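PDB 5L20: clostripain-related protein from Bacteroides thetaiotaomicron, which is probably a cysteine peptidase of the clostripain (C11) family, of which this chain is an N-terminal part. Local coordinates for residues E9-M14 with N94-Y99; F13-W18 with E87-I92; N21-F26 with I49-T54; Q28-L33 with T59-A64. All coordinates share one frame; numbering follows the deposited sequence. Where two conformers were deposited one is given.

Interaction 1: residues E9-M14 with N94-Y99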
loop_
_atom_site.group_PDB
_atom_site.type_symbol
_atom_site.label_atom_id
_atom_site.label_comp_id
_atom_site.label_asym_id
_atom_site.label_seq_id
_atom_site.Cartn_x
_atom_site.Cartn_y
_atom_site.Cartn_z
ATOM N N GLU A 9 -4.167 -16.845 3.082
ATOM C CA GLU A 9 -5.534 -16.629 2.597
ATOM C C GLU A 9 -5.737 -15.309 1.835
ATOM O O GLU A 9 -6.358 -15.312 0.765
ATOM C CB GLU A 9 -6.560 -16.706 3.742
ATOM C CG GLU A 9 -6.725 -18.093 4.351
ATOM C CD GLU A 9 -7.124 -19.147 3.335
ATOM O OE1 GLU A 9 -8.008 -18.868 2.494
ATOM O OE2 GLU A 9 -6.540 -20.254 3.373
ATOM N N GLN A 10 -5.241 -14.202 2.381
ATOM C CA GLN A 10 -5.585 -12.896 1.827
ATOM C C GLN A 10 -4.463 -11.906 1.991
ATOM O O GLN A 10 -3.819 -11.871 3.018
ATOM C CB GLN A 10 -6.842 -12.340 2.504
ATOM C CG GLN A 10 -7.312 -11.004 1.926
ATOM C CD GLN A 10 -8.137 -10.249 2.939
ATOM O OE1 GLN A 10 -7.872 -10.317 4.144
ATOM N NE2 GLN A 10 -9.104 -9.464 2.461
ATOM N N THR A 11 -4.211 -11.121 0.944
ATOM C CA THR A 11 -3.360 -9.949 1.017
ATOM C C THR A 11 -4.222 -8.722 0.821
ATOM O O THR A 11 -4.954 -8.631 -0.195
ATOM C CB THR A 11 -2.316 -9.955 -0.103
ATOM O OG1 THR A 11 -1.498 -11.121 0.001
ATOM C CG2 THR A 11 -1.462 -8.725 -0.047
ATOM N N VAL A 12 -4.156 -7.798 1.774
ATOM C CA VAL A 12 -4.773 -6.488 1.616
ATOM C C VAL A 12 -3.663 -5.539 1.176
ATOM O O VAL A 12 -2.692 -5.316 1.918
ATOM C CB VAL A 12 -5.422 -5.980 2.934
ATOM C CG1 VAL A 12 -5.979 -4.583 2.770
ATOM C CG2 VAL A 12 -6.529 -6.946 3.398
ATOM N N PHE A 13 -3.783 -5.017 -0.042
ATOM C CA PHE A 13 -2.785 -4.119 -0.598
ATOM C C PHE A 13 -3.270 -2.682 -0.529
ATOM O O PHE A 13 -4.206 -2.312 -1.238
ATOM C CB PHE A 13 -2.472 -4.524 -2.036
ATOM C CG PHE A 13 -1.502 -3.606 -2.732
ATOM C CD1 PHE A 13 -0.354 -3.147 -2.081
ATOM C CD2 PHE A 13 -1.723 -3.236 -4.060
ATOM C CE1 PHE A 13 0.530 -2.310 -2.751
ATOM C CE2 PHE A 13 -0.838 -2.422 -4.717
ATOM C CZ PHE A 13 0.282 -1.952 -4.073
ATOM N N MET A 14 -2.613 -1.873 0.299
ATOM C CA MET A 14 -2.899 -0.459 0.403
ATOM C C MET A 14 -1.956 0.271 -0.546
ATOM O O MET A 14 -0.715 0.225 -0.363
ATOM C CB MET A 14 -2.725 0.036 1.837
ATOM C CG MET A 14 -3.130 1.501 1.969
ATOM S SD MET A 14 -3.140 2.021 3.698
ATOM C CE MET A 14 -4.911 2.166 3.887
ATOM N N ASN A 94 2.895 -7.282 -9.259
ATOM C CA ASN A 94 3.684 -8.526 -9.296
ATOM C C ASN A 94 4.648 -8.598 -8.100
ATOM O O ASN A 94 4.848 -9.661 -7.524
ATOM C CB ASN A 94 4.473 -8.653 -10.606
ATOM C CG ASN A 94 3.585 -9.000 -11.784
ATOM O OD1 ASN A 94 2.460 -9.498 -11.611
ATOM N ND2 ASN A 94 4.083 -8.749 -12.995
ATOM N N ASP A 95 5.172 -7.438 -7.696
ATOM C CA ASP A 95 5.974 -7.381 -6.463
ATOM C C ASP A 95 5.096 -7.817 -5.267
ATOM O O ASP A 95 5.516 -8.607 -4.425
ATOM C CB ASP A 95 6.502 -5.969 -6.212
ATOM C CG ASP A 95 7.631 -5.567 -7.143
ATOM O OD1 ASP A 95 8.303 -6.452 -7.724
ATOM O OD2 ASP A 95 7.858 -4.344 -7.233
ATOM N N VAL A 96 3.881 -7.269 -5.175
ATOM C CA VAL A 96 2.992 -7.626 -4.063
ATOM C C VAL A 96 2.768 -9.133 -4.027
ATOM O O VAL A 96 2.833 -9.771 -2.966
ATOM C CB VAL A 96 1.635 -6.872 -4.190
ATOM C CG1 VAL A 96 0.604 -7.426 -3.171
ATOM C CG2 VAL A 96 1.882 -5.396 -3.975
ATOM N N GLN A 97 2.527 -9.727 -5.195
ATOM C CA GLN A 97 2.282 -11.152 -5.238
ATOM C C GLN A 97 3.528 -11.970 -4.853
ATOM O O GLN A 97 3.402 -12.983 -4.197
ATOM C CB GLN A 97 1.813 -11.556 -6.629
ATOM C CG GLN A 97 0.445 -11.003 -6.997
ATOM C CD GLN A 97 0.142 -11.325 -8.442
ATOM O OE1 GLN A 97 -0.211 -12.465 -8.797
ATOM N NE2 GLN A 97 0.314 -10.330 -9.299
ATOM N N ARG A 98 4.714 -11.526 -5.275
ATOM C CA ARG A 98 5.963 -12.235 -4.931
ATOM C C ARG A 98 6.196 -12.194 -3.441
ATOM O O ARG A 98 6.504 -13.225 -2.847
ATOM C CB ARG A 98 7.159 -11.627 -5.660
ATOM C CG ARG A 98 7.419 -12.268 -7.016
ATOM C CD ARG A 98 8.693 -11.711 -7.686
ATOM N NE ARG A 98 8.532 -10.300 -8.032
ATOM C CZ ARG A 98 8.209 -9.868 -9.248
ATOM N NH1 ARG A 98 8.074 -10.719 -10.258
ATOM N NH2 ARG A 98 8.046 -8.587 -9.456
ATOM N N TYR A 99 6.049 -11.025 -2.827
ATOM C CA TYR A 99 6.278 -10.933 -1.390
ATOM C C TYR A 99 5.147 -11.582 -0.597
ATOM O O TYR A 99 5.356 -12.055 0.528
ATOM C CB TYR A 99 6.452 -9.481 -0.958
ATOM C CG TYR A 99 7.786 -8.897 -1.336
ATOM C CD1 TYR A 99 8.930 -9.266 -0.636
ATOM C CD2 TYR A 99 7.908 -7.973 -2.371
ATOM C CE1 TYR A 99 10.158 -8.717 -0.958
ATOM C CE2 TYR A 99 9.150 -7.424 -2.715
ATOM C CZ TYR A 99 10.255 -7.810 -1.996
ATOM O OH TYR A 99 11.479 -7.256 -2.292
#
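Val96, on helix 86-99, drops one methyl onto the ring of Phe13, on strand 10-16. CG2 of Val96 stands over the middle of the ring, 3.6 Å from its centroid and only 14° off the normal, a CH-pi contact made square to the face. With CG anti to the backbone N (chi1 177°) the ring of Phe13 stands out from the sheet toward the helix, and chi2 of 44° turns its face to the methyl. The other branch of Val96 reaches a looser neighbour: CG1 lies 4.0 Å from CG2 of Thr11, two residues back on the same face of the strand. Thr11 turns its methyl to the helix, while its OG1 hydrogen-bonds to the hydroxyls of Ser100 and Thr102. Putting an alanine at Phe13 would probably open a gap under CG2 of Val96 and leave that methyl without its aromatic floor. The side of the helix carrying Gln97 and Arg98 faces solvent; NH2 of Arg98 reaches back to OD1 of the buried Asp95 in a 2.8 Å salt bridge. Helix 86-99 thus lies against one face of the sheet, where Phe13 also packs on Phe50 of strand 45-52 and Leu60 of strand 57-66.

Interaction 2: residues F13-W18 with E87-I92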
loop_
_atom_site.group_PDB
_atom_site.type_symbol
_atom_site.label_atom_id
_atom_site.label_comp_id
_atom_site.label_asym_id
_atom_site.label_seq_id
_atom_site.Cartn_x
_atom_site.Cartn_y
_atom_site.Cartn_z
ATOM N N PHE A 13 -3.783 -5.017 -0.042
ATOM C CA PHE A 13 -2.785 -4.119 -0.598
ATOM C C PHE A 13 -3.270 -2.682 -0.529
ATOM O O PHE A 13 -4.206 -2.312 -1.238
ATOM C CB PHE A 13 -2.472 -4.524 -2.036
ATOM C CG PHE A 13 -1.502 -3.606 -2.732
ATOM C CD1 PHE A 13 -0.354 -3.147 -2.081
ATOM C CD2 PHE A 13 -1.723 -3.236 -4.060
ATOM C CE1 PHE A 13 0.530 -2.310 -2.751
ATOM C CE2 PHE A 13 -0.838 -2.422 -4.717
ATOM C CZ PHE A 13 0.282 -1.952 -4.073
ATOM N N MET A 14 -2.613 -1.873 0.299
ATOM C CA MET A 14 -2.899 -0.459 0.403
ATOM C C MET A 14 -1.956 0.271 -0.546
ATOM O O MET A 14 -0.715 0.225 -0.363
ATOM C CB MET A 14 -2.725 0.036 1.837
ATOM C CG MET A 14 -3.130 1.501 1.969
ATOM S SD MET A 14 -3.140 2.021 3.698
ATOM C CE MET A 14 -4.911 2.166 3.887
ATOM N N TYR A 15 -2.540 0.969 -1.505
ATOM C CA TYR A 15 -1.826 1.580 -2.621
ATOM C C TYR A 15 -1.999 3.095 -2.554
ATOM O O TYR A 15 -3.131 3.606 -2.681
ATOM C CB TYR A 15 -2.392 1.016 -3.937
ATOM C CG TYR A 15 -1.820 1.606 -5.206
ATOM C CD1 TYR A 15 -0.463 1.522 -5.455
ATOM C CD2 TYR A 15 -2.624 2.237 -6.152
ATOM C CE1 TYR A 15 0.087 2.033 -6.618
ATOM C CE2 TYR A 15 -2.080 2.741 -7.348
ATOM C CZ TYR A 15 -0.734 2.635 -7.563
ATOM O OH TYR A 15 -0.161 3.163 -8.683
ATOM N N LEU A 16 -0.883 3.789 -2.293
ATOM C CA LEU A 16 -0.891 5.214 -1.995
ATOM C C LEU A 16 0.073 5.929 -2.948
ATOM O O LEU A 16 1.173 6.370 -2.549
ATOM C CB LEU A 16 -0.531 5.474 -0.515
ATOM C CG LEU A 16 -1.452 4.774 0.490
ATOM C CD1 LEU A 16 -0.800 4.799 1.880
ATOM C CD2 LEU A 16 -2.808 5.455 0.500
ATOM N N PRO A 17 -0.297 6.020 -4.212
ATOM C CA PRO A 17 0.574 6.711 -5.166
ATOM C C PRO A 17 0.602 8.207 -4.869
ATOM O O PRO A 17 -0.202 8.721 -4.074
ATOM C CB PRO A 17 -0.073 6.407 -6.522
ATOM C CG PRO A 17 -1.524 6.198 -6.203
ATOM C CD PRO A 17 -1.532 5.511 -4.847
ATOM N N TRP A 18 1.499 8.917 -5.542
ATOM C CA TRP A 18 1.710 10.330 -5.203
ATOM C C TRP A 18 0.460 11.175 -5.386
ATOM O O TRP A 18 -0.211 11.096 -6.411
ATOM C CB TRP A 18 2.853 10.894 -6.053
ATOM C CG TRP A 18 3.183 12.318 -5.744
ATOM C CD1 TRP A 18 3.027 13.383 -6.574
ATOM C CD2 TRP A 18 3.727 12.825 -4.519
ATOM N NE1 TRP A 18 3.441 14.542 -5.938
ATOM C CE2 TRP A 18 3.863 14.219 -4.672
ATOM C CE3 TRP A 18 4.083 12.239 -3.302
ATOM C CZ2 TRP A 18 4.370 15.042 -3.654
ATOM C CZ3 TRP A 18 4.585 13.061 -2.284
ATOM C CH2 TRP A 18 4.716 14.444 -2.475
ATOM N N GLU A 87 1.925 -0.657 -17.177
ATOM C CA GLU A 87 3.071 -1.518 -16.963
ATOM C C GLU A 87 3.640 -1.308 -15.557
ATOM O O GLU A 87 4.073 -2.259 -14.897
ATOM C CB GLU A 87 4.134 -1.244 -18.045
ATOM C CG GLU A 87 5.449 -1.975 -17.846
ATOM C CD GLU A 87 6.485 -1.598 -18.902
ATOM O OE1 GLU A 87 6.087 -1.138 -19.998
ATOM O OE2 GLU A 87 7.695 -1.756 -18.630
ATOM N N GLY A 88 3.607 -0.071 -15.086
ATOM C CA GLY A 88 4.124 0.242 -13.764
ATOM C C GLY A 88 3.238 -0.366 -12.681
ATOM O O GLY A 88 3.699 -0.981 -11.740
ATOM N N ILE A 89 1.932 -0.233 -12.853
ATOM C CA ILE A 89 0.994 -0.798 -11.895
ATOM C C ILE A 89 1.114 -2.330 -11.894
ATOM O O ILE A 89 1.155 -2.946 -10.830
ATOM C CB ILE A 89 -0.442 -0.348 -12.219
ATOM C CG1 ILE A 89 -0.595 1.169 -11.935
ATOM C CG2 ILE A 89 -1.447 -1.151 -11.344
ATOM C CD1 ILE A 89 -1.887 1.797 -12.414
ATOM N N THR A 90 1.207 -2.935 -13.082
ATOM C CA THR A 90 1.392 -4.385 -13.141
ATOM C C THR A 90 2.659 -4.830 -12.410
ATOM O O THR A 90 2.642 -5.786 -11.646
ATOM C CB THR A 90 1.458 -4.841 -14.595
ATOM O OG1 THR A 90 0.168 -4.645 -15.199
ATOM C CG2 THR A 90 1.852 -6.336 -14.695
ATOM N N SER A 91 3.752 -4.108 -12.611
ATOM C CA SER A 91 4.989 -4.498 -11.966
ATOM C C SER A 91 4.897 -4.394 -10.439
ATOM O O SER A 91 5.398 -5.277 -9.717
ATOM C CB SER A 91 6.140 -3.657 -12.496
ATOM O OG SER A 91 7.357 -4.132 -11.956
ATOM N N ILE A 92 4.240 -3.338 -9.952
ATOM C CA ILE A 92 4.032 -3.196 -8.508
ATOM C C ILE A 92 3.165 -4.350 -7.971
ATOM O O ILE A 92 3.479 -4.949 -6.942
ATOM C CB ILE A 92 3.411 -1.817 -8.165
ATOM C CG1 ILE A 92 4.441 -0.724 -8.430
ATOM C CG2 ILE A 92 2.984 -1.746 -6.710
ATOM C CD1 ILE A 92 3.828 0.666 -8.570
#
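Ile92 meets two aromatic residues of strand 10-16, and Ile89, one helical turn earlier, meets the far end of one of them. CG2 of Ile92 comes to 3.8 Å from CZ of Phe13, the two side chains crossing at about a right angle. The other branch of Ile92 points to Tyr15, its CD1 lying a loose 4.4 Å from CE1. Tyr15 reaches further: its hydroxyl oxygen OH rests 3.8 Å from CG1 of Ile89, a van der Waals contact with a methylene. What brings the phenol this far is its first torsion, with CG anti to the backbone N (chi1 176°), so that the ring extends away from the strand.

Behind these contacts stands a second layer. CD of Pro17 sits 3.6 Å above the plane of the Tyr15 ring, over its centre, and Phe50 meets the same ring with planes inclined by about 35°. Met107 and Ile109 of strand 104-109 add to this packing. The axes of strand 13-16 and helix 87-92 run at 145° to each other, 12.2 Å apart at their closest. Such hydrophobic packing of a helix on a central mixed sheet is that of a layered alpha/beta fold, consistent with the caspase-like fold of clostripain relatives.

Interaction 3: residues N21-F26 with I49-T54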
loop_
_atom_site.group_PDB
_atom_site.type_symbol
_atom_site.label_atom_id
_atom_site.label_comp_id
_atom_site.label_asym_id
_atom_site.label_seq_id
_atom_site.Cartn_x
_atom_site.Cartn_y
_atom_site.Cartn_z
ATOM N N ASN A 21 -0.571 16.511 -2.127
ATOM C CA ASN A 21 -0.853 17.214 -0.860
ATOM C C ASN A 21 -1.612 16.386 0.181
ATOM O O ASN A 21 -2.046 16.910 1.197
ATOM C CB ASN A 21 -1.622 18.515 -1.145
ATOM C CG ASN A 21 -3.040 18.265 -1.618
ATOM O OD1 ASN A 21 -3.373 17.166 -2.060
ATOM N ND2 ASN A 21 -3.877 19.285 -1.536
ATOM N N LEU A 22 -1.756 15.084 -0.050
ATOM C CA LEU A 22 -2.393 14.212 0.939
ATOM C C LEU A 22 -1.409 13.268 1.623
ATOM O O LEU A 22 -1.804 12.426 2.399
ATOM C CB LEU A 22 -3.523 13.389 0.269
ATOM C CG LEU A 22 -4.669 14.197 -0.349
ATOM C CD1 LEU A 22 -5.624 13.303 -1.196
ATOM C CD2 LEU A 22 -5.462 14.972 0.722
ATOM N N THR A 23 -0.111 13.444 1.377
ATOM C CA THR A 23 0.894 12.568 1.944
ATOM C C THR A 23 0.802 12.464 3.466
ATOM O O THR A 23 0.877 11.371 4.039
ATOM C CB THR A 23 2.305 13.056 1.558
ATOM O OG1 THR A 23 2.329 13.296 0.154
ATOM C CG2 THR A 23 3.373 12.032 1.910
ATOM N N SER A 24 0.631 13.602 4.137
ATOM C CA SER A 24 0.516 13.581 5.585
ATOM C C SER A 24 -0.758 12.843 6.024
ATOM O O SER A 24 -0.740 12.073 6.988
ATOM C CB SER A 24 0.562 15.011 6.150
ATOM O OG SER A 24 -0.330 15.893 5.480
ATOM N N ASN A 25 -1.856 13.063 5.297
ATOM C CA ASN A 25 -3.083 12.318 5.590
ATOM C C ASN A 25 -2.859 10.813 5.448
ATOM O O ASN A 25 -3.381 10.021 6.218
ATOM C CB ASN A 25 -4.224 12.776 4.683
ATOM C CG ASN A 25 -4.509 14.266 4.807
ATOM O OD1 ASN A 25 -3.994 15.076 4.029
ATOM N ND2 ASN A 25 -5.322 14.632 5.786
ATOM N N PHE A 26 -2.072 10.402 4.446
ATOM C CA PHE A 26 -1.783 8.993 4.254
ATOM C C PHE A 26 -1.002 8.406 5.435
ATOM O O PHE A 26 -1.240 7.267 5.858
ATOM C CB PHE A 26 -0.973 8.780 2.968
ATOM C CG PHE A 26 -1.736 9.067 1.684
ATOM C CD1 PHE A 26 -3.111 9.242 1.653
ATOM C CD2 PHE A 26 -1.026 9.157 0.497
ATOM C CE1 PHE A 26 -3.748 9.508 0.459
ATOM C CE2 PHE A 26 -1.645 9.419 -0.694
ATOM C CZ PHE A 26 -2.996 9.606 -0.723
ATOM N N ILE A 49 1.825 -2.441 1.881
ATOM C CA ILE A 49 1.593 -1.057 1.542
ATOM C C ILE A 49 2.629 -0.555 0.553
ATOM O O ILE A 49 3.828 -0.778 0.753
ATOM C CB ILE A 49 1.604 -0.165 2.794
ATOM C CG1 ILE A 49 0.612 -0.748 3.819
ATOM C CG2 ILE A 49 1.323 1.278 2.419
ATOM C CD1 ILE A 49 0.373 0.108 5.038
ATOM N N PHE A 50 2.166 0.057 -0.534
ATOM C CA PHE A 50 3.004 0.826 -1.453
ATOM C C PHE A 50 2.712 2.277 -1.194
ATOM O O PHE A 50 1.565 2.711 -1.328
ATOM C CB PHE A 50 2.708 0.489 -2.915
ATOM C CG PHE A 50 3.402 1.371 -3.918
ATOM C CD1 PHE A 50 2.835 2.577 -4.335
ATOM C CD2 PHE A 50 4.627 0.966 -4.471
ATOM C CE1 PHE A 50 3.475 3.361 -5.322
ATOM C CE2 PHE A 50 5.263 1.735 -5.442
ATOM C CZ PHE A 50 4.696 2.931 -5.871
ATOM N N MET A 51 3.727 3.062 -0.835
ATOM C CA MET A 51 3.497 4.482 -0.655
ATOM C C MET A 51 4.596 5.326 -1.284
ATOM O O MET A 51 5.785 5.102 -1.012
ATOM C CB MET A 51 3.359 4.846 0.826
ATOM C CG MET A 51 3.122 6.320 0.987
ATOM S SD MET A 51 2.768 6.759 2.686
ATOM C CE MET A 51 2.845 8.531 2.556
ATOM N N CYS A 52 4.196 6.269 -2.125
ATOM C CA CYS A 52 5.102 7.304 -2.640
ATOM C C CYS A 52 5.406 8.281 -1.519
ATOM O O CYS A 52 4.499 8.898 -0.971
ATOM C CB CYS A 52 4.490 8.041 -3.828
ATOM S SG CYS A 52 4.443 7.089 -5.356
ATOM N N THR A 53 6.683 8.429 -1.179
ATOM C CA THR A 53 7.050 9.420 -0.174
ATOM C C THR A 53 7.375 10.753 -0.848
ATOM O O THR A 53 7.342 11.811 -0.202
ATOM C CB THR A 53 8.238 8.946 0.644
ATOM O OG1 THR A 53 9.290 8.606 -0.258
ATOM C CG2 THR A 53 7.882 7.699 1.452
ATOM N N THR A 54 7.736 10.691 -2.133
ATOM C CA THR A 54 7.791 11.859 -3.015
ATOM C C THR A 54 7.196 11.448 -4.349
ATOM O O THR A 54 6.817 10.276 -4.518
ATOM C CB THR A 54 9.237 12.374 -3.243
ATOM O OG1 THR A 54 9.921 11.483 -4.139
ATOM C CG2 THR A 54 10.012 12.489 -1.918
#
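Thr23 and Phe26, in the first turn of helix 23-37, face Met51 near the end of strand 45-52, with the CA atoms of Phe26 and Met51 8.5 Å apart. Strand 10-16, this helix and strand 45-52 form a beta-alpha-beta crossover, and the contact packs the start of its helix onto its second strand. Met51 does most of the reaching. Its side chain is fully extended, CG anti to the backbone N (chi1 180°) and the rest of the chain straight out to the methyl, so CE arrives between the two helical residues. There it lies 3.6 Å from CG2 of Thr23 and 3.8 Å from CB of Phe26. Relative to the Phe26 ring the methyl is at the edge, near the ring plane. One face of the ring carries the carbonyl oxygen of Leu22, 3.4 Å above the plane and offset toward the rim.

Leu22 is the N-cap residue, and that same oxygen accepts the backbone N-H of Phe26 at 2.9 Å, closing the first helical turn. The backbone N of Leu22 is in turn held by OG of Ser19. Around the contact, Trp18 packs on Thr23 and Leu16 on both Phe26 and Met51, while a modified side chain of the bound peptide touches Leu22 and Phe26. The contact itself is apolar and modest, burying 155 Å² in all. Besides the two carbon atoms it touches, CE of Met51 also approaches a backbone oxygen, O of Thr23, at 3.8 Å.

Interaction 4: residues Q28-L33 with T59-A64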
loop_
_atom_site.group_PDB
_atom_site.type_symbol
_atom_site.label_atom_id
_atom_site.label_comp_id
_atom_site.label_asym_id
_atom_site.label_seq_id
_atom_site.Cartn_x
_atom_site.Cartn_y
_atom_site.Cartn_z
ATOM N N GLN A 28 -1.265 9.287 8.465
ATOM C CA GLN A 28 -2.239 9.086 9.535
ATOM C C GLN A 28 -3.155 7.894 9.225
ATOM O O GLN A 28 -3.525 7.130 10.115
ATOM C CB GLN A 28 -3.055 10.369 9.752
ATOM C CG GLN A 28 -4.153 10.289 10.824
ATOM C CD GLN A 28 -3.602 9.994 12.224
ATOM O OE1 GLN A 28 -2.492 10.404 12.563
ATOM N NE2 GLN A 28 -4.373 9.273 13.028
ATOM N N ASN A 29 -3.517 7.720 7.945
ATOM C CA ASN A 29 -4.250 6.510 7.564
ATOM C C ASN A 29 -3.479 5.221 7.938
ATOM O O ASN A 29 -4.041 4.243 8.460
ATOM C CB ASN A 29 -4.521 6.462 6.050
ATOM C CG ASN A 29 -5.497 7.526 5.570
ATOM O OD1 ASN A 29 -5.309 8.098 4.509
ATOM N ND2 ASN A 29 -6.557 7.792 6.349
ATOM N N ILE A 30 -2.177 5.212 7.663
ATOM C CA ILE A 30 -1.348 4.059 7.989
ATOM C C ILE A 30 -1.273 3.857 9.504
ATOM O O ILE A 30 -1.433 2.739 9.994
ATOM C CB ILE A 30 0.075 4.204 7.373
ATOM C CG1 ILE A 30 -0.007 4.123 5.831
ATOM C CG2 ILE A 30 0.999 3.082 7.910
ATOM C CD1 ILE A 30 1.230 4.627 5.126
ATOM N N SER A 31 -1.105 4.958 10.239
ATOM C CA SER A 31 -1.085 4.881 11.696
ATOM C C SER A 31 -2.390 4.298 12.252
ATOM O O SER A 31 -2.396 3.409 13.118
ATOM C CB SER A 31 -0.817 6.269 12.295
ATOM O OG SER A 31 -0.790 6.180 13.713
ATOM N N ASP A 32 -3.511 4.774 11.713
ATOM C CA ASP A 32 -4.813 4.240 12.107
ATOM C C ASP A 32 -4.941 2.752 11.792
ATOM O O ASP A 32 -5.446 1.963 12.593
ATOM C CB ASP A 32 -5.938 5.002 11.400
ATOM C CG ASP A 32 -6.191 6.378 11.991
ATOM O OD1 ASP A 32 -5.563 6.758 13.017
ATOM O OD2 ASP A 32 -7.057 7.080 11.438
ATOM N N LEU A 33 -4.478 2.341 10.612
ATOM C CA LEU A 33 -4.552 0.934 10.281
ATOM C C LEU A 33 -3.633 0.103 11.174
ATOM O O LEU A 33 -3.992 -1.005 11.566
ATOM C CB LEU A 33 -4.227 0.734 8.803
ATOM C CG LEU A 33 -4.355 -0.688 8.244
ATOM C CD1 LEU A 33 -5.773 -1.205 8.373
ATOM C CD2 LEU A 33 -3.898 -0.768 6.768
ATOM N N THR A 59 8.118 3.297 -1.388
ATOM C CA THR A 59 8.520 2.130 -0.632
ATOM C C THR A 59 7.388 1.105 -0.617
ATOM O O THR A 59 6.207 1.484 -0.611
ATOM C CB THR A 59 8.933 2.527 0.812
ATOM O OG1 THR A 59 9.334 1.384 1.560
ATOM C CG2 THR A 59 7.804 3.210 1.533
ATOM N N LEU A 60 7.750 -0.178 -0.636
ATOM C CA LEU A 60 6.815 -1.270 -0.420
ATOM C C LEU A 60 7.135 -1.904 0.928
ATOM O O LEU A 60 8.286 -2.299 1.175
ATOM C CB LEU A 60 6.918 -2.314 -1.529
ATOM C CG LEU A 60 5.840 -3.395 -1.511
ATOM C CD1 LEU A 60 4.556 -2.819 -2.103
ATOM C CD2 LEU A 60 6.264 -4.599 -2.320
ATOM N N PHE A 61 6.164 -2.010 1.827
ATOM C CA PHE A 61 6.446 -2.624 3.124
ATOM C C PHE A 61 5.257 -3.408 3.661
ATOM O O PHE A 61 4.113 -3.246 3.184
ATOM C CB PHE A 61 6.896 -1.563 4.164
ATOM C CG PHE A 61 5.860 -0.505 4.479
ATOM C CD1 PHE A 61 5.762 0.636 3.696
ATOM C CD2 PHE A 61 5.048 -0.627 5.587
ATOM C CE1 PHE A 61 4.840 1.635 4.003
ATOM C CE2 PHE A 61 4.099 0.371 5.897
ATOM C CZ PHE A 61 4.012 1.481 5.117
ATOM N N GLU A 62 5.527 -4.262 4.633
ATOM C CA GLU A 62 4.493 -5.071 5.251
ATOM C C GLU A 62 4.211 -4.566 6.660
ATOM O O GLU A 62 5.133 -4.152 7.369
ATOM C CB GLU A 62 4.902 -6.547 5.281
ATOM C CG GLU A 62 3.901 -7.443 5.989
ATOM C CD GLU A 62 4.240 -8.914 5.874
ATOM O OE1 GLU A 62 5.274 -9.233 5.251
ATOM O OE2 GLU A 62 3.463 -9.764 6.378
ATOM N N LEU A 63 2.929 -4.537 7.044
ATOM C CA LEU A 63 2.556 -4.318 8.445
ATOM C C LEU A 63 2.350 -5.663 9.055
ATOM O O LEU A 63 1.495 -6.426 8.597
ATOM C CB LEU A 63 1.265 -3.512 8.573
ATOM C CG LEU A 63 1.281 -2.048 8.207
ATOM C CD1 LEU A 63 -0.087 -1.494 8.604
ATOM C CD2 LEU A 63 2.408 -1.313 8.910
ATOM N N ALA A 64 3.110 -5.976 10.091
ATOM C CA ALA A 64 2.933 -7.267 10.721
ATOM C C ALA A 64 2.898 -7.147 12.232
ATOM O O ALA A 64 3.220 -6.109 12.800
ATOM C CB ALA A 64 4.029 -8.216 10.290
#
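Two apolar pairs, Ile30 with Phe61 and Leu33 with Leu63, join helix 23-37 to strand 57-66. The aliphatic pair is Leu33 with Leu63: CD2 of the first lies 4.3 Å from CD1 of the second, a loose methyl-to-methyl touch where the backbones come nearest, their CA atoms 9.0 Å apart. The aliphatic-aromatic pair approaches from opposite directions. CD1 of Ile30 meets CZ of Phe61 at 4.2 Å, at the edge of the ring and near its plane, so this is not a CH-pi contact over the face.

Stacking involves the same ring, which lies against His72 of strand 69-79. Leu63 has a foot on each side: CD1 goes to Leu33, and CD2 lies at the edge of the Phe61 ring, in its plane.

The hydrogen bonds here run within the helix and between strands, none of them from segment 28-33 to segment 59-64. In the helix, the N of Asp32 bonds to O of Gln28 at 2.8 Å and the N of Leu33 to O of Asn29 at 2.9 Å; in the sheet, Thr59 and Phe61 pair through their backbones with Met51 and Ile49.

Helix 23-37 lies across several strands here: Ile30 also packs on Leu16 of strand 10-16 and Met51 of strand 45-52, and Leu63 extends the contact along the helix to Glu34 and Val37.

Strand 10-16, first in the chain, opens two long loops. Interaction 1 closes one and interaction 2 the other, both on helix 86-99; they share Phe13 and, with it, one face of the sheet. Within these loops lie interactions 3 and 4, both made by helix 23-37 on the opposite face. Interaction 3 closes the crossover from strand 10-16 to strand 45-52, and interaction 4 carries the same helix on to strand 57-66; their segments alternate along the chain, so these two loops cross. Backbone pairing of strands 10-16, 45-52 and 57-66 makes the sheet that separates the two helices, in a helix-sheet-helix sandwich.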